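Local coordinates for protein histidinol-phosphatase (Bordetella pertussis, PDB 3FVV) that probably hydrolyses L-histidinol phosphate to L-histidinol and phosphate, a late step of histidine biosynthesis, as a magnesium-dependent phosphatase of the HAD-like superfamily, at residues T117-T122 with A136-Y141. Numbering follows the deposited sequence.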
loop_
_atom_site.group_PDB
_atom_site.type_symbol
_atom_site.label_atom_id
_atom_site.label_comp_id
_atom_site.label_asym_id
_atom_site.label_seq_id
_atom_site.Cartn_x
_atom_site.Cartn_y
_atom_site.Cartn_z
ATOM N N THR A 117 2.996 -1.636 -1.041
ATOM C CA THR A 117 3.847 -0.773 -1.870
ATOM C C THR A 117 4.832 -0.046 -0.921
ATOM O O THR A 117 4.456 0.447 0.112
ATOM C CB THR A 117 3.027 0.123 -2.791
ATOM O OG1 THR A 117 2.333 -0.691 -3.758
ATOM C CG2 THR A 117 3.918 1.142 -3.575
ATOM N N ASN A 118 6.107 -0.031 -1.285
ATOM C CA ASN A 118 7.161 0.403 -0.366
ATOM C C ASN A 118 7.003 1.833 0.166
ATOM O O ASN A 118 6.455 2.731 -0.542
ATOM C CB ASN A 118 8.551 0.141 -0.979
ATOM C CG ASN A 118 8.966 1.163 -2.022
ATOM O OD1 ASN A 118 9.375 2.265 -1.657
ATOM N ND2 ASN A 118 8.983 0.766 -3.306
ATOM N N SER A 119 7.452 2.017 1.421
ATOM C CA SER A 119 7.306 3.268 2.127
ATOM C C SER A 119 7.970 4.509 1.458
ATOM O O SER A 119 7.486 5.608 1.621
ATOM C CB SER A 119 7.743 3.148 3.599
ATOM O OG SER A 119 9.110 2.795 3.673
ATOM N N PHE A 120 9.012 4.346 0.644
ATOM C CA PHE A 120 9.490 5.462 -0.128
ATOM C C PHE A 120 8.408 5.971 -1.104
ATOM O O PHE A 120 8.172 7.163 -1.239
ATOM C CB PHE A 120 10.782 5.151 -0.927
ATOM C CG PHE A 120 11.193 6.303 -1.791
ATOM C CD1 PHE A 120 11.818 7.405 -1.236
ATOM C CD2 PHE A 120 10.823 6.363 -3.115
ATOM C CE1 PHE A 120 12.141 8.523 -2.022
ATOM C CE2 PHE A 120 11.133 7.492 -3.884
ATOM C CZ PHE A 120 11.785 8.540 -3.324
ATOM N N VAL A 121 7.781 5.049 -1.792
ATOM C CA VAL A 121 6.726 5.368 -2.742
ATOM C C VAL A 121 5.455 5.838 -2.061
ATOM O O VAL A 121 4.804 6.710 -2.576
ATOM C CB VAL A 121 6.444 4.142 -3.705
ATOM C CG1 VAL A 121 5.184 4.376 -4.573
ATOM C CG2 VAL A 121 7.686 3.875 -4.568
ATOM N N THR A 122 5.126 5.335 -0.884
ATOM C CA THR A 122 3.815 5.616 -0.297
ATOM C C THR A 122 3.764 6.644 0.818
ATOM O O THR A 122 2.703 7.095 1.153
ATOM C CB THR A 122 3.142 4.319 0.207
ATOM O OG1 THR A 122 4.069 3.567 1.005
ATOM C CG2 THR A 122 2.688 3.449 -1.005
ATOM N N ALA A 136 3.980 0.142 5.819
ATOM C CA ALA A 136 4.340 -0.259 4.449
ATOM C C ALA A 136 5.592 -1.121 4.437
ATOM O O ALA A 136 6.369 -1.091 5.361
ATOM C CB ALA A 136 4.586 0.991 3.544
ATOM N N THR A 137 5.790 -1.902 3.371
ATOM C CA THR A 137 7.051 -2.648 3.195
ATOM C C THR A 137 8.152 -1.582 3.163
ATOM O O THR A 137 8.008 -0.541 2.514
ATOM C CB THR A 137 6.988 -3.458 1.942
ATOM O OG1 THR A 137 5.937 -4.403 2.136
ATOM C CG2 THR A 137 8.352 -4.226 1.596
ATOM N N ASP A 138 9.206 -1.808 3.923
ATOM C CA ASP A 138 10.246 -0.818 4.066
ATOM C C ASP A 138 11.472 -1.230 3.295
ATOM O O ASP A 138 12.021 -2.327 3.487
ATOM C CB ASP A 138 10.637 -0.585 5.530
ATOM C CG ASP A 138 9.498 0.086 6.333
ATOM O OD1 ASP A 138 8.851 1.049 5.816
ATOM O OD2 ASP A 138 9.264 -0.377 7.471
ATOM N N PRO A 139 11.962 -0.307 2.474
ATOM C CA PRO A 139 13.196 -0.576 1.771
ATOM C C PRO A 139 14.386 -0.348 2.680
ATOM O O PRO A 139 14.445 0.671 3.361
ATOM C CB PRO A 139 13.184 0.450 0.609
ATOM C CG PRO A 139 12.233 1.424 0.896
ATOM C CD PRO A 139 11.407 1.024 2.171
ATOM N N GLU A 140 15.325 -1.293 2.727
ATOM C CA GLU A 140 16.566 -1.067 3.443
ATOM C C GLU A 140 17.314 0.127 2.783
ATOM O O GLU A 140 17.455 0.199 1.531
ATOM C CB GLU A 140 17.434 -2.326 3.408
ATOM C CG GLU A 140 18.738 -2.215 4.110
ATOM C CD GLU A 140 19.642 -3.455 3.807
ATOM O OE1 GLU A 140 19.842 -3.841 2.626
ATOM O OE2 GLU A 140 20.113 -4.050 4.769
ATOM N N TYR A 141 17.793 1.013 3.646
ATOM C CA TYR A 141 18.554 2.228 3.280
ATOM C C TYR A 141 19.791 2.180 4.087
ATOM O O TYR A 141 19.702 2.095 5.301
ATOM C CB TYR A 141 17.771 3.458 3.696
ATOM C CG TYR A 141 18.314 4.778 3.219
ATOM C CD1 TYR A 141 18.231 5.146 1.891
ATOM C CD2 TYR A 141 18.817 5.691 4.108
ATOM C CE1 TYR A 141 18.686 6.371 1.470
ATOM C CE2 TYR A 141 19.268 6.968 3.695
ATOM C CZ TYR A 141 19.203 7.301 2.370
ATOM O OH TYR A 141 19.657 8.544 1.922
#
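S119 is tied to 136-141 by two hydrogen bonds, one from its backbone and one from its side chain. S119 N donates to T137 O at 2.8 Å, and the donor lies nearly in line with the carbonyl bond (C=O...N angle 170°). The same oxygen receives a CA-H...O contact from N118 CA at 3.1 Å, so a full hydrogen bond and a weaker contact from consecutive residues meet at T137 O. The second bond runs from S119 OG to the anti lone pair of D138 OD1, at 2.8 Å. A chi1 of 61° sets OG between the backbone N and the carbonyl carbon of S119, where it meets D138 OD1 and lies against P139 CD. The other carboxylate oxygen, D138 OD2, has a long, weak ion pair with R163.

These bonds join two parts of one beta-alpha-beta unit, made of strand 110-115, helix 119-128 and strand 133-142. The unit belongs to the Rossmann-like core expected of a HAD hydrolase. The helix start meets the last strand where it runs on into antiparallel pairing with 145-147 and 150-151. N118 is the N-cap of this helix. Its OD1 accepts from V121 N at 3.2 Å, with the donor well above the carbonyl plane. On the same loop, T117 OG1 is hydrogen-bonded to D12, and the T117 side chain lies near a bound sulfate, which may mark the phosphate pocket.

Van der Waals contacts complete the interface, mostly carbons of A136 and P139 resting against oxygens. A136 CB points at the start of the helix and meets T117 O at 3.5 Å, T122 OG1 and S119 CB. P139 lays its ring carbons against S119 and N118. Its CD comes within 3.3 Å of S119 OG, while its CG approaches N118 OD1 at 3.9 Å. F120 CB to P139 CG, at 4.4 Å, is a looser apolar contact. The side chains of N118 and P139 cross at about a right angle, and both also touch L66 of helix 58-70.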